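Local coordinates for protein aminofutalosine deaminase (PDB 7LKK) that deaminates aminofutalosine in the menaquinone pathway of Helicobacter pylori, and probably also adenosine to inosine, using a metal ion in an amidohydrolase barrel, at residues 82-87 with 136-141; 156-161 with 192-197; 162-167 with 198-203; 218-223 with 260-265. One frame throughout, in Å; residues are numbered along the deposited sequence. Where two conformers were deposited one is given.

Interaction 1: residues 82-87 with 136-141; sequences FEFSNN and ISNHLI. With MCF ((8R)-3-(5-S-methyl-5-thio-beta-D-ribofuranosyl)-3,6,7,8-tetrahydroimidazo[4,5-d][1,3]diazepin-8-ol), chain J; EDO (1,2-ethanediol), chain F.
Two loops at the C-terminal mouth of the amidohydrolase TIM barrel meet here, one following strand 69-80 with its metal ligands His79 and His81, the other following strand 130-137. Glu83 does most of the joining. Its CB points toward residues 136-141; CG lies anti to the carbonyl carbon (chi1 -65°) and the chain runs on extended, so the carboxylate is delivered to the turn beyond strand 130-137. CD comes within 3.7 Å of Ser137 OG, and the two oxygens then divide the backbone amides between them. OE1 takes Asn138 N at 2.9 Å in an almost straight bond (176°) that arrives from above the carboxylate plane; a water 2.8 Å from OE1 also lies beside Ile136 O. OE2 receives His139 N at 2.9 Å on its syn lone pair, the bond bent to 142°, and a weak, long one from Ile141 N. A buried acid suits this place because a row of N-H groups would probably stabilise its negative charge. The turn is tied from within by an ST motif, Leu140 N giving a hydrogen bond to Ser137 OG, which is also hydrogen-bonded to Glu142.

With the turn so fixed, Asn138 faces the inhibitor methylthio-coformycin. Its ND2 bonds to Glu158, leaving the carbonyl end turned to the sugar. Close by, with Asn138 OD1 near its ring edge, Phe84 brings CE2 to 3.6 Å from MCF C1S, an apolar wall for the ribose, while Asn138 OD1 accepts from the ribose hydroxyl MCF O3S at 2.7 Å.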
# COMPACT_ATOMS: atom_id res chain seq x y z
N PHE A 82 -19.17 4.86 -8.18
CA PHE A 82 -18.75 4.99 -9.58
C PHE A 82 -18.91 6.41 -10.09
O PHE A 82 -18.12 6.85 -10.94
CB PHE A 82 -19.54 4.02 -10.46
CG PHE A 82 -19.03 2.61 -10.42
CD1 PHE A 82 -17.81 2.28 -10.99
CD2 PHE A 82 -19.77 1.61 -9.82
CE1 PHE A 82 -17.34 0.98 -10.96
CE2 PHE A 82 -19.31 0.30 -9.79
CZ PHE A 82 -18.10 -0.01 -10.35
N GLU A 83 -19.90 7.15 -9.59
CA GLU A 83 -20.17 8.49 -10.10
C GLU A 83 -19.01 9.45 -9.88
O GLU A 83 -18.89 10.44 -10.60
CB GLU A 83 -21.44 9.05 -9.47
CG GLU A 83 -22.71 8.28 -9.84
CD GLU A 83 -23.92 8.73 -9.05
OE1 GLU A 83 -23.81 8.90 -7.81
OE2 GLU A 83 -25.00 8.92 -9.66
N PHE A 84 -18.14 9.17 -8.90
CA PHE A 84 -16.99 10.02 -8.61
C PHE A 84 -15.71 9.54 -9.28
O PHE A 84 -14.61 9.87 -8.82
CB PHE A 84 -16.77 10.11 -7.10
CG PHE A 84 -17.81 10.91 -6.38
CD1 PHE A 84 -17.69 12.29 -6.26
CD2 PHE A 84 -18.91 10.29 -5.81
CE1 PHE A 84 -18.64 13.03 -5.59
CE2 PHE A 84 -19.87 11.03 -5.14
CZ PHE A 84 -19.74 12.40 -5.03
N SER A 85 -15.83 8.76 -10.36
CA SER A 85 -14.66 8.13 -10.97
C SER A 85 -13.72 9.11 -11.66
O SER A 85 -12.58 8.74 -11.96
CB SER A 85 -15.10 7.05 -11.95
OG SER A 85 -15.69 5.95 -11.28
N ASN A 86 -14.16 10.34 -11.93
CA ASN A 86 -13.29 11.32 -12.56
C ASN A 86 -12.19 11.81 -11.62
O ASN A 86 -11.17 12.33 -12.10
CB ASN A 86 -14.10 12.53 -13.03
CG ASN A 86 -14.61 12.37 -14.45
OD1 ASN A 86 -14.03 11.65 -15.26
ND2 ASN A 86 -15.70 13.06 -14.76
N ASN A 87 -12.35 11.64 -10.32
CA ASN A 87 -11.51 12.34 -9.35
C ASN A 87 -10.08 11.83 -9.37
O ASN A 87 -9.82 10.62 -9.39
CB ASN A 87 -12.08 12.20 -7.94
CG ASN A 87 -11.26 12.94 -6.91
OD1 ASN A 87 -10.93 14.11 -7.09
ND2 ASN A 87 -10.89 12.25 -5.84
N ILE A 136 -22.85 2.54 -4.70
CA ILE A 136 -23.60 3.65 -4.12
C ILE A 136 -23.84 4.69 -5.19
O ILE A 136 -22.91 5.13 -5.87
CB ILE A 136 -22.84 4.24 -2.92
CG1 ILE A 136 -22.54 3.16 -1.88
CG2 ILE A 136 -23.64 5.38 -2.30
CD1 ILE A 136 -23.67 2.91 -0.90
N SER A 137 -25.10 5.11 -5.34
CA SER A 137 -25.48 6.00 -6.42
C SER A 137 -26.43 7.07 -5.90
O SER A 137 -27.39 6.75 -5.19
CB SER A 137 -26.15 5.23 -7.56
OG SER A 137 -26.42 6.08 -8.66
N ASN A 138 -26.15 8.32 -6.25
CA ASN A 138 -27.03 9.44 -5.92
C ASN A 138 -27.93 9.86 -7.08
O ASN A 138 -29.00 10.44 -6.83
CB ASN A 138 -26.20 10.65 -5.48
CG ASN A 138 -25.38 10.38 -4.24
OD1 ASN A 138 -24.16 10.53 -4.25
ND2 ASN A 138 -26.04 9.96 -3.17
N HIS A 139 -27.53 9.59 -8.32
CA HIS A 139 -28.27 10.05 -9.49
C HIS A 139 -28.46 8.99 -10.56
O HIS A 139 -29.03 9.29 -11.61
CB HIS A 139 -27.59 11.28 -10.11
CG HIS A 139 -27.32 12.39 -9.14
ND1 HIS A 139 -28.33 13.14 -8.57
CD2 HIS A 139 -26.16 12.87 -8.63
CE1 HIS A 139 -27.80 14.04 -7.76
NE2 HIS A 139 -26.49 13.90 -7.78
N LEU A 140 -27.96 7.77 -10.34
CA LEU A 140 -28.12 6.65 -11.28
C LEU A 140 -27.40 6.89 -12.60
O LEU A 140 -27.79 6.33 -13.64
CB LEU A 140 -29.59 6.32 -11.52
CG LEU A 140 -30.47 6.10 -10.28
CD1 LEU A 140 -31.88 5.71 -10.69
CD2 LEU A 140 -29.86 5.05 -9.36
N ILE A 141 -26.35 7.72 -12.60
CA ILE A 141 -25.63 8.02 -13.83
C ILE A 141 -24.77 6.83 -14.27
O ILE A 141 -24.47 6.69 -15.46
CB ILE A 141 -24.80 9.30 -13.64
CG1 ILE A 141 -25.72 10.50 -13.41
CG2 ILE A 141 -23.90 9.58 -14.84
CD1 ILE A 141 -25.00 11.78 -13.10
O8 MCF J . -17.84 6.89 1.66
C8 MCF J . -16.94 7.83 1.13
C7 MCF J . -16.45 8.83 2.17
N6 MCF J . -17.46 9.08 3.16
C5 MCF J . -18.80 9.42 2.74
N4 MCF J . -19.26 9.53 1.36
C10 MCF J . -18.61 9.37 0.03
C9 MCF J . -17.50 8.55 -0.11
N1 MCF J . -17.13 8.60 -1.38
C2 MCF J . -17.96 9.40 -2.06
N3 MCF J . -18.87 9.86 -1.19
C1S MCF J . -19.96 10.80 -1.57
C2S MCF J . -21.33 10.46 -0.95
O2S MCF J . -21.98 9.53 -1.71
O4S MCF J . -19.70 11.98 -1.13
C4S MCF J . -21.13 12.71 -0.96
C3S MCF J . -22.06 11.80 -1.02
O3S MCF J . -22.78 11.92 -2.34
C5S MCF J . -21.18 13.42 0.39
S5S MCF J . -22.24 14.88 0.27
C6S MCF J . -22.75 15.38 1.95
C1 EDO F . -23.45 14.26 -5.61
O1 EDO F . -22.84 12.97 -5.74
C2 EDO F . -23.97 14.44 -4.19
O2 EDO F . -22.87 14.74 -3.31
O HOH W 1 -21.53 3.62 -7.73
O HOH W 2 -21.90 7.04 -6.97

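Interaction 2: residues 156-161 with 192-197; sequences FLEFLG and AVHAPY. With MCF ((8R)-3-(5-S-methyl-5-thio-beta-D-ribofuranosyl)-3,6,7,8-tetrahydroimidazo[4,5-d][1,3]diazepin-8-ol), chain J.
Backbone hydrogen bonds zip strand 152-159 to strand 187-193 in parallel. Ala192 answers to both neighbours of Glu158: its N donates to Leu157 O, and its O receives Phe159 N at 2.8 Å in a fairly straight bond (168°). Beyond the strand end His194 N still donates a hydrogen bond to Phe159 O at 3.3 Å, approaching in the carbonyl plane, so the pairing continues into the loops.

Apolar contact is close because Ala192 is small. Its methyl CB sits 3.7 Å from Glu158 CB, with Phe156 CB also against it, and the backbones can approach enough for a CA-H...O contact from Glu158 CA to Ala192 O. These two strands and helix 166-180 form a beta-alpha-beta unit of the TIM barrel. Glu158 and Ala192 share the face that leads to the ligand, whereas Phe159 and Val193 point to the other, where helix 201-213 covers them.

Contacts to the His194 ring come from two directions. Leu160 supplies a CH-pi contact, CD1 standing over one face 3.8 Å from the ring centroid and 26° off its normal. Glu158 comes instead to the edge, OE2 3.3 Å from His194 CD2, with carboxylate and ring planes 78° apart.

The remaining polar bonds reach the inhibitor or hold the groups that do. Glu158 is extended beyond CG, and its OE1 accepts a hydrogen bond from MCF O2S at 2.5 Å; a water links Glu158 OE2 to Val193 O. His194 NE2 gives a weak bond to MCF N4 at 3.4 Å, while His194 ND1 is paired with Ser198 OG.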
# COMPACT_ATOMS: atom_id res chain seq x y z
N PHE A 156 -27.19 0.79 -4.63
CA PHE A 156 -27.78 1.44 -3.47
C PHE A 156 -28.06 2.89 -3.85
O PHE A 156 -27.14 3.71 -3.92
CB PHE A 156 -26.85 1.37 -2.27
CG PHE A 156 -26.59 -0.02 -1.76
CD1 PHE A 156 -25.62 -0.82 -2.35
CD2 PHE A 156 -27.28 -0.52 -0.67
CE1 PHE A 156 -25.37 -2.10 -1.88
CE2 PHE A 156 -27.04 -1.80 -0.20
CZ PHE A 156 -26.08 -2.58 -0.80
N LEU A 157 -29.33 3.21 -4.10
CA LEU A 157 -29.72 4.61 -4.29
C LEU A 157 -29.62 5.32 -2.95
O LEU A 157 -30.38 5.03 -2.02
CB LEU A 157 -31.13 4.71 -4.86
CG LEU A 157 -31.60 6.14 -5.14
CD1 LEU A 157 -30.69 6.82 -6.15
CD2 LEU A 157 -33.05 6.16 -5.61
N GLU A 158 -28.69 6.27 -2.85
CA GLU A 158 -28.32 6.88 -1.58
C GLU A 158 -29.04 8.21 -1.40
O GLU A 158 -28.98 9.08 -2.28
CB GLU A 158 -26.81 7.09 -1.51
CG GLU A 158 -26.35 7.85 -0.29
CD GLU A 158 -24.85 8.06 -0.28
OE1 GLU A 158 -24.36 8.87 -1.10
OE2 GLU A 158 -24.16 7.42 0.55
N PHE A 159 -29.70 8.36 -0.26
CA PHE A 159 -30.46 9.57 0.03
C PHE A 159 -29.61 10.57 0.79
O PHE A 159 -28.90 10.21 1.74
CB PHE A 159 -31.72 9.23 0.84
CG PHE A 159 -32.56 10.42 1.17
CD1 PHE A 159 -33.45 10.93 0.24
CD2 PHE A 159 -32.44 11.05 2.39
CE1 PHE A 159 -34.22 12.03 0.53
CE2 PHE A 159 -33.20 12.16 2.69
CZ PHE A 159 -34.10 12.65 1.76
N LEU A 160 -29.68 11.83 0.37
CA LEU A 160 -29.04 12.96 1.04
C LEU A 160 -30.11 13.99 1.38
O LEU A 160 -30.97 14.29 0.55
CB LEU A 160 -27.96 13.61 0.16
CG LEU A 160 -26.56 13.00 0.04
CD1 LEU A 160 -25.77 13.24 1.32
CD2 LEU A 160 -26.57 11.53 -0.33
N GLY A 161 -30.05 14.54 2.59
CA GLY A 161 -31.00 15.58 2.96
C GLY A 161 -31.14 15.82 4.45
O GLY A 161 -31.69 14.98 5.17
N ALA A 192 -29.87 3.52 0.39
CA ALA A 192 -28.83 3.93 1.32
C ALA A 192 -29.20 5.23 2.01
O ALA A 192 -29.76 6.14 1.38
CB ALA A 192 -27.48 4.08 0.61
N VAL A 193 -28.89 5.30 3.30
CA VAL A 193 -28.91 6.54 4.06
C VAL A 193 -27.46 7.01 4.16
O VAL A 193 -26.59 6.25 4.60
CB VAL A 193 -29.52 6.33 5.46
CG1 VAL A 193 -29.49 7.63 6.25
CG2 VAL A 193 -30.94 5.78 5.35
N HIS A 194 -27.20 8.25 3.75
CA HIS A 194 -25.81 8.67 3.60
C HIS A 194 -25.05 8.59 4.92
O HIS A 194 -24.08 7.83 5.04
CB HIS A 194 -25.71 10.08 3.03
CG HIS A 194 -24.31 10.57 2.92
ND1 HIS A 194 -23.75 11.46 3.81
CD2 HIS A 194 -23.32 10.26 2.04
CE1 HIS A 194 -22.49 11.69 3.47
NE2 HIS A 194 -22.21 10.97 2.40
N ALA A 195 -25.46 9.36 5.91
CA ALA A 195 -24.69 9.48 7.14
C ALA A 195 -25.57 10.13 8.21
O ALA A 195 -26.59 10.74 7.88
CB ALA A 195 -23.42 10.32 6.92
N PRO A 196 -25.20 9.99 9.49
CA PRO A 196 -25.96 10.66 10.55
C PRO A 196 -25.96 12.18 10.44
O PRO A 196 -26.92 12.82 10.88
CB PRO A 196 -25.27 10.19 11.83
CG PRO A 196 -24.63 8.89 11.46
CD PRO A 196 -24.21 9.04 10.03
N TYR A 197 -24.90 12.79 9.90
CA TYR A 197 -24.81 14.24 9.83
C TYR A 197 -25.51 14.83 8.61
O TYR A 197 -25.67 16.05 8.54
CB TYR A 197 -23.34 14.69 9.83
CG TYR A 197 -22.49 14.05 8.75
CD1 TYR A 197 -22.56 14.49 7.43
CD2 TYR A 197 -21.62 13.01 9.05
CE1 TYR A 197 -21.79 13.90 6.45
CE2 TYR A 197 -20.84 12.43 8.08
CZ TYR A 197 -20.93 12.87 6.77
OH TYR A 197 -20.16 12.29 5.80
O8 MCF J . -17.84 6.89 1.66
C8 MCF J . -16.94 7.83 1.13
C7 MCF J . -16.45 8.83 2.17
N6 MCF J . -17.46 9.08 3.16
C5 MCF J . -18.80 9.42 2.74
N4 MCF J . -19.26 9.53 1.36
C10 MCF J . -18.61 9.37 0.03
C9 MCF J . -17.50 8.55 -0.11
N1 MCF J . -17.13 8.60 -1.38
C2 MCF J . -17.96 9.40 -2.06
N3 MCF J . -18.87 9.86 -1.19
C1S MCF J . -19.96 10.80 -1.57
C2S MCF J . -21.33 10.46 -0.95
O2S MCF J . -21.98 9.53 -1.71
O4S MCF J . -19.70 11.98 -1.13
C4S MCF J . -21.13 12.71 -0.96
C3S MCF J . -22.06 11.80 -1.02
O3S MCF J . -22.78 11.92 -2.34
C5S MCF J . -21.18 13.42 0.39
S5S MCF J . -22.24 14.88 0.27
C6S MCF J . -22.75 15.38 1.95
O HOH W 3 -24.60 5.44 2.27

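Interaction 3: residues 162-167 with 198-203; sequences SSYSLE and SVQKDM
The Tyr164 ring meets the flat amide of Gln200 nearly at a right angle, the planes 88° apart: Gln200 OE1 comes in at the ring's edge, 3.5 Å from Tyr164 CD2. Asp202 CB and the sulfur of Met203 approach obliquely, SD 4.2 Å from the centroid of the Tyr164 ring, a Met-aromatic contact. The setting is that of two beta-alpha loops of the TIM barrel, side by side where helices 166-180 and 201-213 begin.

Both helices are capped by polar side chains. Gln200, at the N-cap of helix 201-213, bends at chi2 (-91°) so that OE1 turns back to accept Met203 N at 3.0 Å; its NE2 donates in the amide plane to the anti lone pair of Asp202 OD2, at 2.8 Å, which fixes the amide's rotation. Ser165 is the N-cap of helix 166-180, its hydroxyl bonded to Lys168 N.

Flexible and unbranched, Met203 can fold at chi2 and chi3 against the backbone of Ser163 to Ser165. Its CE lies 3.5 Å from Ser163 O, and its SD accepts a weak but fairly straight hydrogen bond from Ser165 N at 3.5 Å.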
# COMPACT_ATOMS: atom_id res chain seq x y z
N SER A 162 -30.66 16.97 4.93
CA SER A 162 -30.66 17.29 6.35
C SER A 162 -31.85 18.14 6.77
O SER A 162 -31.96 18.49 7.95
CB SER A 162 -29.36 18.00 6.73
OG SER A 162 -28.94 18.87 5.69
N SER A 163 -32.75 18.48 5.84
CA SER A 163 -33.95 19.25 6.15
C SER A 163 -35.14 18.55 5.53
O SER A 163 -35.15 18.28 4.33
CB SER A 163 -33.83 20.69 5.65
OG SER A 163 -34.03 20.75 4.25
N TYR A 164 -36.15 18.25 6.36
CA TYR A 164 -37.28 17.45 5.91
C TYR A 164 -38.05 18.15 4.79
O TYR A 164 -38.37 19.34 4.89
CB TYR A 164 -38.21 17.14 7.08
CG TYR A 164 -39.36 16.23 6.71
CD1 TYR A 164 -40.56 16.74 6.25
CD2 TYR A 164 -39.23 14.85 6.81
CE1 TYR A 164 -41.61 15.91 5.90
CE2 TYR A 164 -40.27 14.01 6.47
CZ TYR A 164 -41.46 14.54 6.02
OH TYR A 164 -42.50 13.71 5.67
N SER A 165 -38.36 17.40 3.74
CA SER A 165 -39.16 17.90 2.63
C SER A 165 -39.93 16.74 2.03
O SER A 165 -39.32 15.79 1.52
CB SER A 165 -38.27 18.57 1.57
OG SER A 165 -38.92 18.59 0.31
N LEU A 166 -41.26 16.80 2.10
CA LEU A 166 -42.07 15.75 1.50
C LEU A 166 -41.89 15.70 -0.02
O LEU A 166 -41.97 14.62 -0.61
CB LEU A 166 -43.55 15.95 1.85
CG LEU A 166 -44.52 14.84 1.44
CD1 LEU A 166 -44.06 13.49 1.95
CD2 LEU A 166 -45.93 15.16 1.92
N GLU A 167 -41.65 16.85 -0.65
CA GLU A 167 -41.38 16.85 -2.08
C GLU A 167 -40.09 16.11 -2.39
O GLU A 167 -40.02 15.35 -3.37
CB GLU A 167 -41.31 18.29 -2.60
CG GLU A 167 -42.68 18.93 -2.81
CD GLU A 167 -42.63 20.09 -3.79
OE1 GLU A 167 -41.60 20.79 -3.85
OE2 GLU A 167 -43.63 20.30 -4.51
N SER A 198 -25.92 14.00 7.65
CA SER A 198 -26.43 14.50 6.38
C SER A 198 -27.88 14.13 6.09
O SER A 198 -28.43 14.62 5.10
CB SER A 198 -25.56 13.99 5.22
OG SER A 198 -25.59 12.57 5.16
N VAL A 199 -28.51 13.28 6.91
CA VAL A 199 -29.88 12.84 6.66
C VAL A 199 -30.72 13.12 7.91
O VAL A 199 -30.42 12.59 8.98
CB VAL A 199 -29.96 11.36 6.28
CG1 VAL A 199 -31.41 10.94 6.11
CG2 VAL A 199 -29.18 11.10 5.00
N GLN A 200 -31.75 13.95 7.76
CA GLN A 200 -32.68 14.21 8.85
C GLN A 200 -33.40 12.92 9.24
O GLN A 200 -33.63 12.03 8.41
CB GLN A 200 -33.68 15.29 8.44
CG GLN A 200 -34.53 15.83 9.57
CD GLN A 200 -35.83 15.07 9.71
OE1 GLN A 200 -36.31 14.45 8.76
NE2 GLN A 200 -36.40 15.08 10.91
N LYS A 201 -33.75 12.81 10.53
CA LYS A 201 -34.19 11.54 11.09
C LYS A 201 -35.44 11.02 10.39
O LYS A 201 -35.50 9.84 9.99
CB LYS A 201 -34.44 11.68 12.59
CG LYS A 201 -34.84 10.38 13.28
CD LYS A 201 -34.78 10.53 14.79
CE LYS A 201 -34.85 9.17 15.48
NZ LYS A 201 -35.77 8.23 14.79
N ASP A 202 -36.46 11.87 10.23
CA ASP A 202 -37.70 11.39 9.63
C ASP A 202 -37.54 11.08 8.15
O ASP A 202 -38.25 10.23 7.61
CB ASP A 202 -38.80 12.42 9.86
CG ASP A 202 -39.10 12.63 11.33
OD1 ASP A 202 -39.82 11.79 11.91
OD2 ASP A 202 -38.59 13.61 11.91
N MET A 203 -36.59 11.74 7.48
CA MET A 203 -36.26 11.36 6.11
C MET A 203 -35.62 9.97 6.07
O MET A 203 -35.94 9.16 5.19
CB MET A 203 -35.34 12.40 5.48
CG MET A 203 -35.88 13.82 5.55
SD MET A 203 -37.01 14.17 4.20
CE MET A 203 -35.97 15.13 3.10
O HOH W 4 -27.27 16.94 3.99

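Interaction 4: residues 218-223 with 260-265; sequences LSTHFL and NDYIDM. With FE (Fe (III) ion), chain E; MCF ((8R)-3-(5-S-methyl-5-thio-beta-D-ribofuranosyl)-3,6,7,8-tetrahydroimidazo[4,5-d][1,3]diazepin-8-ol), chain J.
Thr220 OG1 is the best-held polar atom, gripped by two hydrogen bonds: it accepts from Tyr262 OH at 2.6 Å and bonds to the carbonyl of Val193 on the adjoining strand. Thr220 and Tyr262 meet tip to tip, with OG1 in the plane of the tyrosine ring. Threonine suits the spot, since its hydroxyl, set anti to the backbone N (chi1 -175°), can serve an acceptor and a donor at once within a buried interface.

Beside this pair the contact is apolar. Phe222 and Tyr262 slide past each other in opposite directions, Phe222 CD1 lying 3.8 Å from Tyr262 CD2. The Phe222 and Ile263 side chains cross at about a right angle, with Phe222 CZ 3.6 Å from Ile263 CG1, while Leu223 CG lies over the centre of one Phe222 face.

His221, between Thr220 and Phe222, points away from the helix into the active site. Its NE2 binds the iron at 2.4 Å, and the inhibitor's O8 is 2.0 Å from FE; His79, His81 and Asp328 also belong to the metal site. ND1 is hydrogen-bonded to His194 O, which fixes the ring's rotation, and one ring face carries the inhibitor's diazepine atom C5.

The helical residues 260-264 run antiparallel to strand 218-222, the axes of these short pieces approaching to 11.3 Å at 168°, as expected for a helix outside a beta/alpha barrel. The strand lies between strands 187-193 and 269-275, and helix 281-291 adds Ile287 against Phe222.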
# COMPACT_ATOMS: atom_id res chain seq x y z
N LEU A 218 -30.01 -2.27 2.78
CA LEU A 218 -29.68 -0.92 3.22
C LEU A 218 -28.18 -0.79 3.43
O LEU A 218 -27.49 -1.77 3.70
CB LEU A 218 -30.43 -0.54 4.51
CG LEU A 218 -31.91 -0.19 4.35
CD1 LEU A 218 -32.63 -0.31 5.68
CD2 LEU A 218 -32.07 1.21 3.77
N SER A 219 -27.69 0.44 3.31
CA SER A 219 -26.29 0.75 3.52
C SER A 219 -26.20 2.16 4.08
O SER A 219 -27.07 2.99 3.84
CB SER A 219 -25.47 0.63 2.22
OG SER A 219 -24.09 0.83 2.46
N THR A 220 -25.14 2.41 4.86
CA THR A 220 -24.97 3.72 5.47
C THR A 220 -23.51 3.90 5.88
O THR A 220 -22.82 2.93 6.19
CB THR A 220 -25.90 3.90 6.68
OG1 THR A 220 -25.78 5.23 7.19
CG2 THR A 220 -25.56 2.90 7.78
N HIS A 221 -23.05 5.15 5.84
CA HIS A 221 -21.76 5.52 6.40
C HIS A 221 -21.94 5.82 7.88
O HIS A 221 -22.85 6.56 8.26
CB HIS A 221 -21.18 6.74 5.68
CG HIS A 221 -21.01 6.55 4.21
ND1 HIS A 221 -21.93 7.00 3.29
CD2 HIS A 221 -20.03 5.96 3.49
CE1 HIS A 221 -21.52 6.70 2.07
NE2 HIS A 221 -20.37 6.06 2.16
N PHE A 222 -21.08 5.24 8.72
CA PHE A 222 -21.26 5.33 10.16
C PHE A 222 -19.93 5.64 10.84
O PHE A 222 -18.97 4.89 10.69
CB PHE A 222 -21.85 4.04 10.72
CG PHE A 222 -22.27 4.14 12.16
CD1 PHE A 222 -23.22 5.07 12.55
CD2 PHE A 222 -21.71 3.32 13.12
CE1 PHE A 222 -23.60 5.18 13.87
CE2 PHE A 222 -22.08 3.42 14.44
CZ PHE A 222 -23.03 4.35 14.82
N LEU A 223 -19.90 6.75 11.59
CA LEU A 223 -18.79 7.13 12.46
C LEU A 223 -17.44 6.98 11.76
O LEU A 223 -16.54 6.26 12.19
CB LEU A 223 -18.85 6.33 13.77
CG LEU A 223 -20.14 6.56 14.57
CD1 LEU A 223 -20.07 5.95 15.96
CD2 LEU A 223 -20.46 8.05 14.67
N ASN A 260 -26.72 5.65 19.44
CA ASN A 260 -27.78 4.66 19.56
C ASN A 260 -29.06 5.12 18.89
O ASN A 260 -29.80 4.29 18.33
CB ASN A 260 -28.03 4.34 21.03
CG ASN A 260 -26.95 3.46 21.63
OD1 ASN A 260 -25.99 3.10 20.95
ND2 ASN A 260 -27.10 3.11 22.90
N ASP A 261 -29.35 6.42 18.93
CA ASP A 261 -30.53 6.95 18.24
C ASP A 261 -30.46 6.66 16.75
O ASP A 261 -31.48 6.32 16.13
CB ASP A 261 -30.64 8.45 18.50
CG ASP A 261 -31.96 9.03 18.01
OD1 ASP A 261 -32.98 8.31 18.07
OD2 ASP A 261 -31.97 10.20 17.59
N TYR A 262 -29.28 6.77 16.15
CA TYR A 262 -29.12 6.48 14.73
C TYR A 262 -29.17 4.98 14.47
O TYR A 262 -29.87 4.52 13.56
CB TYR A 262 -27.81 7.07 14.22
CG TYR A 262 -27.66 7.02 12.72
CD1 TYR A 262 -28.30 7.96 11.92
CD2 TYR A 262 -26.90 6.04 12.10
CE1 TYR A 262 -28.18 7.93 10.54
CE2 TYR A 262 -26.77 6.00 10.72
CZ TYR A 262 -27.41 6.95 9.95
OH TYR A 262 -27.28 6.91 8.58
N ILE A 263 -28.42 4.20 15.26
CA ILE A 263 -28.35 2.75 15.06
C ILE A 263 -29.73 2.12 15.15
O ILE A 263 -30.10 1.27 14.34
CB ILE A 263 -27.38 2.12 16.07
CG1 ILE A 263 -25.94 2.57 15.81
CG2 ILE A 263 -27.49 0.59 16.05
CD1 ILE A 263 -25.01 2.35 16.99
N ASP A 264 -30.52 2.54 16.15
CA ASP A 264 -31.81 1.89 16.40
C ASP A 264 -32.78 2.02 15.24
O ASP A 264 -33.69 1.20 15.12
CB ASP A 264 -32.44 2.47 17.67
CG ASP A 264 -31.68 2.09 18.93
OD1 ASP A 264 -30.70 1.31 18.82
OD2 ASP A 264 -32.05 2.57 20.02
N MET A 265 -32.61 3.03 14.37
CA MET A 265 -33.46 3.15 13.19
C MET A 265 -33.39 1.90 12.32
O MET A 265 -34.37 1.55 11.66
CB MET A 265 -33.05 4.37 12.37
CG MET A 265 -33.41 5.71 12.97
SD MET A 265 -33.26 7.02 11.74
CE MET A 265 -31.58 6.76 11.18
FE FE E . -18.74 5.58 0.52
O8 MCF J . -17.84 6.89 1.66
C8 MCF J . -16.94 7.83 1.13
C7 MCF J . -16.45 8.83 2.17
N6 MCF J . -17.46 9.08 3.16
C5 MCF J . -18.80 9.42 2.74
N4 MCF J . -19.26 9.53 1.36
C10 MCF J . -18.61 9.37 0.03
C9 MCF J . -17.50 8.55 -0.11
N1 MCF J . -17.13 8.60 -1.38
C2 MCF J . -17.96 9.40 -2.06
N3 MCF J . -18.87 9.86 -1.19
C1S MCF J . -19.96 10.80 -1.57
C2S MCF J . -21.33 10.46 -0.95
O2S MCF J . -21.98 9.53 -1.71
O4S MCF J . -19.70 11.98 -1.13
C4S MCF J . -21.13 12.71 -0.96
C3S MCF J . -22.06 11.80 -1.02
O3S MCF J . -22.78 11.92 -2.34
C5S MCF J . -21.18 13.42 0.39
S5S MCF J . -22.24 14.88 0.27
C6S MCF J . -22.75 15.38 1.95

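Overall arrangement
Interactions 1, 2 and 4 all reach the inhibitor, and each is rooted in the barrel's strands: 130-137, 152-159, 187-193 and 218-222 are successive neighbours, so interaction 2 lies between the other two. It is a buried strand pairing, held mainly by backbone bonds. Interaction 4, equally buried, joins the next strand to an outer helix through side chains alone, with the metal on the strand's other side. Interactions 1 and 3 are only partly buried. Interaction 1 relies on a carboxylate serving loop amides. Interaction 3, farthest from the chain's centre at about 26 Å between centres, extends interaction 2 through Gly161, hydrogen-bonded through its backbone to Ser198 and Gln200, and trades ligand chemistry for helix caps and sulfur contacts.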